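Local coordinates for mandelate racemase/muconate lactonizing enzyme-like protein (PDB 2QQ6) that probably acts as a magnesium-dependent lyase of the enolase superfamily, holding its metal in a barrel domain closed by an N-terminal capping domain, at residues G107-R112 and L371-L377; A305-E309 and A335-F339; G36-P40 and D291-C295. All blocks are in the same frame, centred on the assembly; numbering follows the deposited sequence.

Contact 1: G107-R112 and L371-L377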
loop_
_atom_site.group_PDB
_atom_site.type_symbol
_atom_site.label_atom_id
_atom_site.label_comp_id
_atom_site.label_asym_id
_atom_site.label_seq_id
_atom_site.Cartn_x
_atom_site.Cartn_y
_atom_site.Cartn_z
ATOM N N GLY B 107 28.726 10.859 14.207
ATOM C CA GLY B 107 29.232 12.200 14.001
ATOM C C GLY B 107 29.732 12.430 12.589
ATOM O O GLY B 107 30.890 12.776 12.376
ATOM N N VAL B 108 28.852 12.229 11.615
ATOM C CA VAL B 108 29.202 12.417 10.210
ATOM C C VAL B 108 27.937 12.774 9.454
ATOM O O VAL B 108 26.877 12.203 9.711
ATOM C CB VAL B 108 29.755 11.127 9.577
ATOM C CG1 VAL B 108 30.532 11.471 8.322
ATOM C CG2 VAL B 108 30.618 10.373 10.573
ATOM N N PRO B 109 28.025 13.727 8.515
ATOM C CA PRO B 109 26.807 14.075 7.778
ATOM C C PRO B 109 26.240 12.802 7.155
ATOM O O PRO B 109 26.985 11.860 6.891
ATOM C CB PRO B 109 27.300 15.097 6.751
ATOM C CG PRO B 109 28.748 14.735 6.562
ATOM C CD PRO B 109 29.197 14.424 7.965
ATOM N N VAL B 110 24.928 12.768 6.939
ATOM C CA VAL B 110 24.281 11.587 6.384
ATOM C C VAL B 110 24.814 11.100 5.039
ATOM O O VAL B 110 25.039 9.900 4.873
ATOM C CB VAL B 110 22.755 11.787 6.295
ATOM C CG1 VAL B 110 22.245 11.448 4.908
ATOM C CG2 VAL B 110 22.076 10.915 7.330
ATOM N N TYR B 111 25.018 11.999 4.076
ATOM C CA TYR B 111 25.528 11.554 2.781
ATOM C C TYR B 111 26.833 10.759 2.926
ATOM O O TYR B 111 27.147 9.898 2.099
ATOM C CB TYR B 111 25.705 12.742 1.817
ATOM C CG TYR B 111 26.661 13.828 2.253
ATOM C CD1 TYR B 111 28.042 13.646 2.189
ATOM C CD2 TYR B 111 26.182 15.062 2.694
ATOM C CE1 TYR B 111 28.926 14.676 2.551
ATOM C CE2 TYR B 111 27.056 16.098 3.060
ATOM C CZ TYR B 111 28.423 15.901 2.984
ATOM O OH TYR B 111 29.280 16.932 3.310
ATOM N N ARG B 112 27.586 11.034 3.987
ATOM C CA ARG B 112 28.835 10.319 4.228
ATOM C C ARG B 112 28.570 8.940 4.838
ATOM O O ARG B 112 29.492 8.197 5.180
ATOM C CB ARG B 112 29.771 11.137 5.127
ATOM C CG ARG B 112 30.526 12.236 4.393
ATOM C CD ARG B 112 31.694 12.747 5.231
ATOM N NE ARG B 112 32.371 13.899 4.630
ATOM C CZ ARG B 112 32.944 13.896 3.427
ATOM N NH1 ARG B 112 32.922 12.799 2.683
ATOM N NH2 ARG B 112 33.544 14.990 2.966
ATOM N N LEU B 371 25.059 21.668 0.956
ATOM C CA LEU B 371 25.134 20.760 2.085
ATOM C C LEU B 371 26.412 20.832 2.899
ATOM O O LEU B 371 27.531 20.791 2.380
ATOM C CB LEU B 371 24.859 19.317 1.644
ATOM C CG LEU B 371 23.412 18.876 1.920
ATOM C CD1 LEU B 371 23.225 17.391 1.630
ATOM C CD2 LEU B 371 23.084 19.162 3.391
ATOM N N THR B 372 26.188 20.938 4.203
ATOM C CA THR B 372 27.215 21.051 5.222
ATOM C C THR B 372 27.852 19.717 5.574
ATOM O O THR B 372 27.446 18.670 5.067
ATOM C CB THR B 372 26.602 21.635 6.511
ATOM O OG1 THR B 372 27.380 21.222 7.640
ATOM C CG2 THR B 372 25.156 21.145 6.687
ATOM N N GLU B 373 28.854 19.773 6.449
ATOM C CA GLU B 373 29.539 18.577 6.929
ATOM C C GLU B 373 29.080 18.285 8.363
ATOM O O GLU B 373 29.648 17.447 9.069
ATOM C CB GLU B 373 31.058 18.761 6.868
ATOM C CG GLU B 373 31.574 18.924 5.445
ATOM C CD GLU B 373 32.965 18.333 5.241
ATOM O OE1 GLU B 373 33.909 18.769 5.935
ATOM O OE2 GLU B 373 33.112 17.432 4.381
ATOM N N GLU B 374 28.032 18.982 8.783
ATOM C CA GLU B 374 27.489 18.780 10.109
ATOM C C GLU B 374 26.839 17.409 10.173
ATOM O O GLU B 374 26.024 17.055 9.314
ATOM C CB GLU B 374 26.467 19.868 10.421
ATOM C CG GLU B 374 27.092 21.250 10.541
ATOM C CD GLU B 374 28.114 21.328 11.665
ATOM O OE1 GLU B 374 27.691 21.369 12.842
ATOM O OE2 GLU B 374 29.336 21.334 11.373
ATOM N N PRO B 375 27.198 16.613 11.192
ATOM C CA PRO B 375 26.649 15.269 11.369
ATOM C C PRO B 375 25.134 15.201 11.303
ATOM O O PRO B 375 24.445 16.128 11.723
ATOM C CB PRO B 375 27.205 14.843 12.732
ATOM C CG PRO B 375 27.461 16.131 13.428
ATOM C CD PRO B 375 28.054 16.968 12.332
ATOM N N GLY B 376 24.639 14.094 10.752
ATOM C CA GLY B 376 23.210 13.865 10.616
ATOM C C GLY B 376 22.396 14.961 9.948
ATOM O O GLY B 376 21.813 15.801 10.631
ATOM N N LEU B 377 22.341 14.963 8.622
ATOM C CA LEU B 377 21.559 15.980 7.910
ATOM C C LEU B 377 22.174 17.378 7.986
ATOM O O LEU B 377 22.508 17.990 6.965
ATOM C CB LEU B 377 20.123 16.034 8.466
ATOM C CG LEU B 377 19.140 14.925 8.069
ATOM C CD1 LEU B 377 19.759 13.560 8.278
ATOM C CD2 LEU B 377 17.873 15.069 8.893
#
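Val-108 and Gly-376 carry the one backbone hydrogen bond between the two loops: Gly-376 N donates to Val-108 O at 3.1 Å. The same oxygen also receives a CA-H...O contact from Pro-375 CA, 3.5 Å from Val-108 O. In the other direction, Pro-109 CA makes a contact of this kind with Glu-374 O at 3.4 Å. Thr-372 is used twice. Its carbonyl oxygen, at the edge of the phenol ring, accepts from Tyr-111 OH at 3.1 Å; the hydroxyl stands above the carbonyl plane, about 49° out of it. The OG1 of Thr-372 accepts from Glu-374 N in an ST turn. With CG of Tyr-111 between the backbone N and the carbonyl carbon (chi1 60°), the ring folds back so that Pro-109 CG rests on one face near the rim. The segment 107-112 follows helix 86-106 of the N-terminal domain and 371-377 follows strand 368-370, so the contact ties that domain to the C-terminal part of the chain, which in the enolase superfamily commonly completes the capping domain. At the exposed margin is a salt bridge, Arg-112 NH2 to Glu-373 OE2 at 2.9 Å. The carboxylate oxygen lies in the guanidinium plane, although the two flat groups are turned 71° apart. Arg-120 NH2 forms a second salt bridge to OE2, and one oxygen thus serves two guanidinium groups. On the apolar side Val-110 CG2 lies alongside Leu-377 CD1 at 3.6 Å, and Leu-377 O is hydrogen-bonded to His-331 NE2.

Contact 2: A305-E309 and A335-F339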
loop_
_atom_site.group_PDB
_atom_site.type_symbol
_atom_site.label_atom_id
_atom_site.label_comp_id
_atom_site.label_asym_id
_atom_site.label_seq_id
_atom_site.Cartn_x
_atom_site.Cartn_y
_atom_site.Cartn_z
ATOM N N ALA B 305 17.823 4.737 -7.271
ATOM C CA ALA B 305 18.650 5.557 -8.154
ATOM C C ALA B 305 19.698 4.689 -8.836
ATOM O O ALA B 305 20.000 4.866 -10.019
ATOM C CB ALA B 305 19.324 6.652 -7.356
ATOM N N ASN B 306 20.243 3.748 -8.069
ATOM C CA ASN B 306 21.256 2.832 -8.571
ATOM C C ASN B 306 20.737 1.944 -9.680
ATOM O O ASN B 306 21.465 1.650 -10.634
ATOM C CB ASN B 306 21.793 1.954 -7.441
ATOM C CG ASN B 306 22.650 2.724 -6.479
ATOM O OD1 ASN B 306 23.313 3.677 -6.860
ATOM N ND2 ASN B 306 22.654 2.308 -5.231
ATOM N N LEU B 307 19.484 1.510 -9.545
ATOM C CA LEU B 307 18.869 0.658 -10.552
ATOM C C LEU B 307 18.783 1.416 -11.854
ATOM O O LEU B 307 19.118 0.891 -12.908
ATOM C CB LEU B 307 17.478 0.207 -10.115
ATOM C CG LEU B 307 17.407 -0.996 -9.159
ATOM C CD1 LEU B 307 15.941 -1.371 -8.936
ATOM C CD2 LEU B 307 18.168 -2.192 -9.734
ATOM N N ALA B 308 18.350 2.667 -11.760
ATOM C CA ALA B 308 18.223 3.544 -12.920
ATOM C C ALA B 308 19.585 3.873 -13.534
ATOM O O ALA B 308 19.716 4.000 -14.750
ATOM C CB ALA B 308 17.516 4.824 -12.511
ATOM N N GLU B 309 20.590 4.025 -12.679
ATOM C CA GLU B 309 21.939 4.334 -13.121
ATOM C C GLU B 309 22.321 3.272 -14.136
ATOM O O GLU B 309 22.873 3.561 -15.198
ATOM C CB GLU B 309 22.880 4.298 -11.918
ATOM C CG GLU B 309 24.260 4.926 -12.124
ATOM C CD GLU B 309 25.302 3.942 -12.633
ATOM O OE1 GLU B 309 25.265 2.762 -12.213
ATOM O OE2 GLU B 309 26.166 4.357 -13.436
ATOM N N ALA B 335 24.672 11.646 -2.942
ATOM C CA ALA B 335 25.312 10.334 -2.993
ATOM C C ALA B 335 25.105 9.506 -4.267
ATOM O O ALA B 335 25.467 8.327 -4.309
ATOM C CB ALA B 335 24.867 9.520 -1.784
ATOM N N VAL B 336 24.531 10.102 -5.303
ATOM C CA VAL B 336 24.291 9.362 -6.528
ATOM C C VAL B 336 24.735 10.146 -7.745
ATOM O O VAL B 336 24.492 11.348 -7.838
ATOM C CB VAL B 336 22.806 9.004 -6.656
ATOM C CG1 VAL B 336 22.409 8.068 -5.526
ATOM C CG2 VAL B 336 21.963 10.259 -6.618
ATOM N N SER B 337 25.378 9.457 -8.683
ATOM C CA SER B 337 25.892 10.100 -9.888
ATOM C C SER B 337 24.830 10.579 -10.875
ATOM O O SER B 337 25.047 11.547 -11.607
ATOM C CB SER B 337 26.850 9.155 -10.626
ATOM O OG SER B 337 26.161 8.366 -11.586
ATOM N N ASN B 338 23.688 9.902 -10.901
ATOM C CA ASN B 338 22.632 10.264 -11.833
ATOM C C ASN B 338 21.597 11.249 -11.307
ATOM O O ASN B 338 20.449 11.239 -11.750
ATOM C CB ASN B 338 21.925 9.005 -12.353
ATOM C CG ASN B 338 21.478 8.071 -11.240
ATOM O OD1 ASN B 338 20.560 7.271 -11.432
ATOM N ND2 ASN B 338 22.133 8.152 -10.080
ATOM N N PHE B 339 21.986 12.106 -10.371
ATOM C CA PHE B 339 21.037 13.076 -9.860
ATOM C C PHE B 339 20.822 14.151 -10.903
ATOM O O PHE B 339 21.760 14.555 -11.592
ATOM C CB PHE B 339 21.532 13.741 -8.583
ATOM C CG PHE B 339 20.712 14.931 -8.191
ATOM C CD1 PHE B 339 19.384 14.777 -7.797
ATOM C CD2 PHE B 339 21.226 16.212 -8.308
ATOM C CE1 PHE B 339 18.580 15.885 -7.535
ATOM C CE2 PHE B 339 20.424 17.317 -8.048
ATOM C CZ PHE B 339 19.100 17.149 -7.661
#
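Asn-338 reaches from a type I beta turn, Val-336 to Phe-339, toward one turn of helix 298-310, with Ala-305 and Glu-309 as its main partners. Both segments belong to the barrel domain of the enolase fold: the turn comes after helix 323-334 and leads toward strand 342-344, and it is set against helix 298-310, the helix before that one. Of the residues involved, Asn-338 loses the largest area to the other segment. Its CG sits between the backbone N and the carbonyl carbon (chi1 51°), which turns the side chain toward the helix backbone. Asn-338 CG comes 3.7 Å from Ala-305 O and 4.1 Å from Glu-309 CB. That carbonyl already accepts the helical hydrogen bond from Glu-309 N, so the amide lies beside a bonded stretch of helix backbone. The main chain of Asn-338 is hydrogen-bonded to Phe-315, which the Ala-305 side chain also touches.

Ala-305 adds an apolar contact through its methyl group, Ala-305 CB meeting Val-336 CG1 at 3.9 Å. Ala-308, three residues on, also touches Phe-280 of helix 272-282, while Val-336 O is hydrogen-bonded to Arg-119 NH1. Glu-309 closes the outer margin with the aliphatic part of its side chain. With CG anti to the backbone N (chi1 -166°), that atom is brought to the turn before the chain bends at chi2, and Glu-309 CG lies 4.0 Å from Ser-337 OG.

Contact 3: G36-P40 and D291-C295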
loop_
_atom_site.group_PDB
_atom_site.type_symbol
_atom_site.label_atom_id
_atom_site.label_comp_id
_atom_site.label_asym_id
_atom_site.label_seq_id
_atom_site.Cartn_x
_atom_site.Cartn_y
_atom_site.Cartn_z
ATOM N N GLY B 36 13.015 12.881 11.367
ATOM C CA GLY B 36 12.539 12.535 10.038
ATOM C C GLY B 36 11.117 13.016 9.776
ATOM O O GLY B 36 10.341 13.220 10.718
ATOM N N GLU B 37 10.773 13.195 8.501
ATOM C CA GLU B 37 9.435 13.658 8.117
ATOM C C GLU B 37 8.757 12.723 7.113
ATOM O O GLU B 37 9.358 12.347 6.103
ATOM C CB GLU B 37 9.515 15.055 7.507
ATOM C CG GLU B 37 8.172 15.703 7.283
ATOM C CD GLU B 37 8.273 16.934 6.414
ATOM O OE1 GLU B 37 9.396 17.466 6.282
ATOM O OE2 GLU B 37 7.235 17.375 5.867
ATOM N N CYS B 38 7.506 12.354 7.391
ATOM C CA CYS B 38 6.753 11.480 6.500
ATOM C C CYS B 38 6.116 12.304 5.388
ATOM O O CYS B 38 5.973 13.525 5.500
ATOM C CB CYS B 38 5.641 10.747 7.258
ATOM S SG CYS B 38 6.152 9.429 8.405
ATOM N N TYR B 39 5.748 11.624 4.308
ATOM C CA TYR B 39 5.088 12.256 3.178
ATOM C C TYR B 39 3.637 12.471 3.604
ATOM O O TYR B 39 3.101 11.732 4.433
ATOM C CB TYR B 39 5.154 11.328 1.964
ATOM C CG TYR B 39 4.190 11.665 0.846
ATOM C CD1 TYR B 39 4.548 12.542 -0.177
ATOM C CD2 TYR B 39 2.901 11.113 0.819
ATOM C CE1 TYR B 39 3.649 12.860 -1.195
ATOM C CE2 TYR B 39 2.001 11.428 -0.188
ATOM C CZ TYR B 39 2.381 12.303 -1.188
ATOM O OH TYR B 39 1.489 12.634 -2.177
ATOM N N PRO B 40 2.986 13.505 3.069
ATOM C CA PRO B 40 1.591 13.761 3.436
ATOM C C PRO B 40 0.635 12.731 2.840
ATOM O O PRO B 40 0.020 12.954 1.807
ATOM C CB PRO B 40 1.348 15.164 2.901
ATOM C CG PRO B 40 2.292 15.240 1.716
ATOM C CD PRO B 40 3.538 14.611 2.269
ATOM N N ASP B 291 9.630 9.282 -4.219
ATOM C CA ASP B 291 9.602 10.274 -3.153
ATOM C C ASP B 291 10.180 9.650 -1.882
ATOM O O ASP B 291 9.532 8.830 -1.233
ATOM C CB ASP B 291 8.155 10.732 -2.929
ATOM C CG ASP B 291 8.049 11.982 -2.066
ATOM O OD1 ASP B 291 8.534 11.960 -0.914
ATOM O OD2 ASP B 291 7.470 12.988 -2.536
ATOM N N VAL B 292 11.402 10.048 -1.536
ATOM C CA VAL B 292 12.093 9.531 -0.358
ATOM C C VAL B 292 11.243 9.389 0.899
ATOM O O VAL B 292 11.404 8.422 1.651
ATOM C CB VAL B 292 13.308 10.401 -0.014
ATOM C CG1 VAL B 292 14.028 9.844 1.200
ATOM C CG2 VAL B 292 14.241 10.463 -1.208
ATOM N N ALA B 293 10.344 10.340 1.133
ATOM C CA ALA B 293 9.500 10.287 2.319
ATOM C C ALA B 293 8.224 9.506 2.078
ATOM O O ALA B 293 7.334 9.471 2.932
ATOM C CB ALA B 293 9.160 11.694 2.788
ATOM N N LYS B 294 8.134 8.871 0.916
ATOM C CA LYS B 294 6.943 8.105 0.583
ATOM C C LYS B 294 7.270 6.674 0.162
ATOM O O LYS B 294 6.608 5.726 0.601
ATOM C CB LYS B 294 6.179 8.816 -0.536
ATOM C CG LYS B 294 4.793 8.256 -0.843
ATOM C CD LYS B 294 4.181 8.966 -2.059
ATOM C CE LYS B 294 2.849 8.353 -2.466
ATOM N NZ LYS B 294 2.299 9.008 -3.681
ATOM N N CYS B 295 8.305 6.528 -0.666
ATOM C CA CYS B 295 8.728 5.233 -1.210
ATOM C C CYS B 295 9.304 4.209 -0.242
ATOM O O CYS B 295 9.025 3.018 -0.372
ATOM C CB CYS B 295 9.736 5.448 -2.329
ATOM S SG CYS B 295 11.348 5.944 -1.733
HETATM O O HOH W 1 2.441 11.726 -4.845
#
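Asp-291 is the first of the second segment to meet Tyr-39, its OD2 lying 3.8 Å from Tyr-39 CD1 with the carboxylate plane turned 76° from the ring. The carboxylate also caps the short helical turn that follows: OD1, through its anti lone pair, accepts from Ala-293 N at 3.2 Å. OD2 is hydrogen-bonded to His-318 ND1, a pairing reminiscent of the Asp-His dyad of mandelate racemase. Ala-293 then places its methyl at the end of strand 32-37, CB standing 3.4 Å from Glu-37 O, while Ala-293 O takes a weak, bent hydrogen bond from Tyr-39 N (3.0 Å, 130°). Lys-294 completes the contact as a fully extended chain running alongside Tyr-39 in the same direction. Its CD sits over the ring face, 3.7 Å from the Tyr-39 centroid and 6° off the normal, a CH-pi contact; Pro-40 CD lies on the opposite face. A water joins the two ends, donating to Tyr-39 OH and accepting from Lys-294 NZ, each at 3.0 Å. NZ is further held by the backbone oxygen of the magnesium ligand Glu-268, and Tyr-39 OH by Phe-79 O of the second subunit. With an alanine in place of Tyr-39, the lysine chain would probably lose its flat support, and Phe-79 O of the second subunit its hydroxyl partner. Strand 32-37, beside strand 21-29 in the three-stranded sheet of the capping domain, thus ends against the weakly bonded helical turn 292-295, which in the chain follows strand 287-288 and precedes helix 298-310.

How the contacts relate
The three contacts lie some 19 to 20 Å apart between centres, and none touches another; contacts 1 and 2 come nearest, with about 5 Å between their closest atoms. Contacts 1 and 3 alternate along the chain, and each ties the N-terminal domain to a later region: contact 1 to the loop after strand 368-370, contact 3 to the barrel domain. Contact 2 stays within the barrel domain; its helix 298-310 follows directly on helix 292-295 of contact 3. Only contact 3 borders the metal site, formed by Asp-216, Glu-242 and Glu-268: the side chain of Tyr-39 is about 8 Å from a bound magnesium ion, and that of Lys-294 about 5 Å from the side chain of Glu-268.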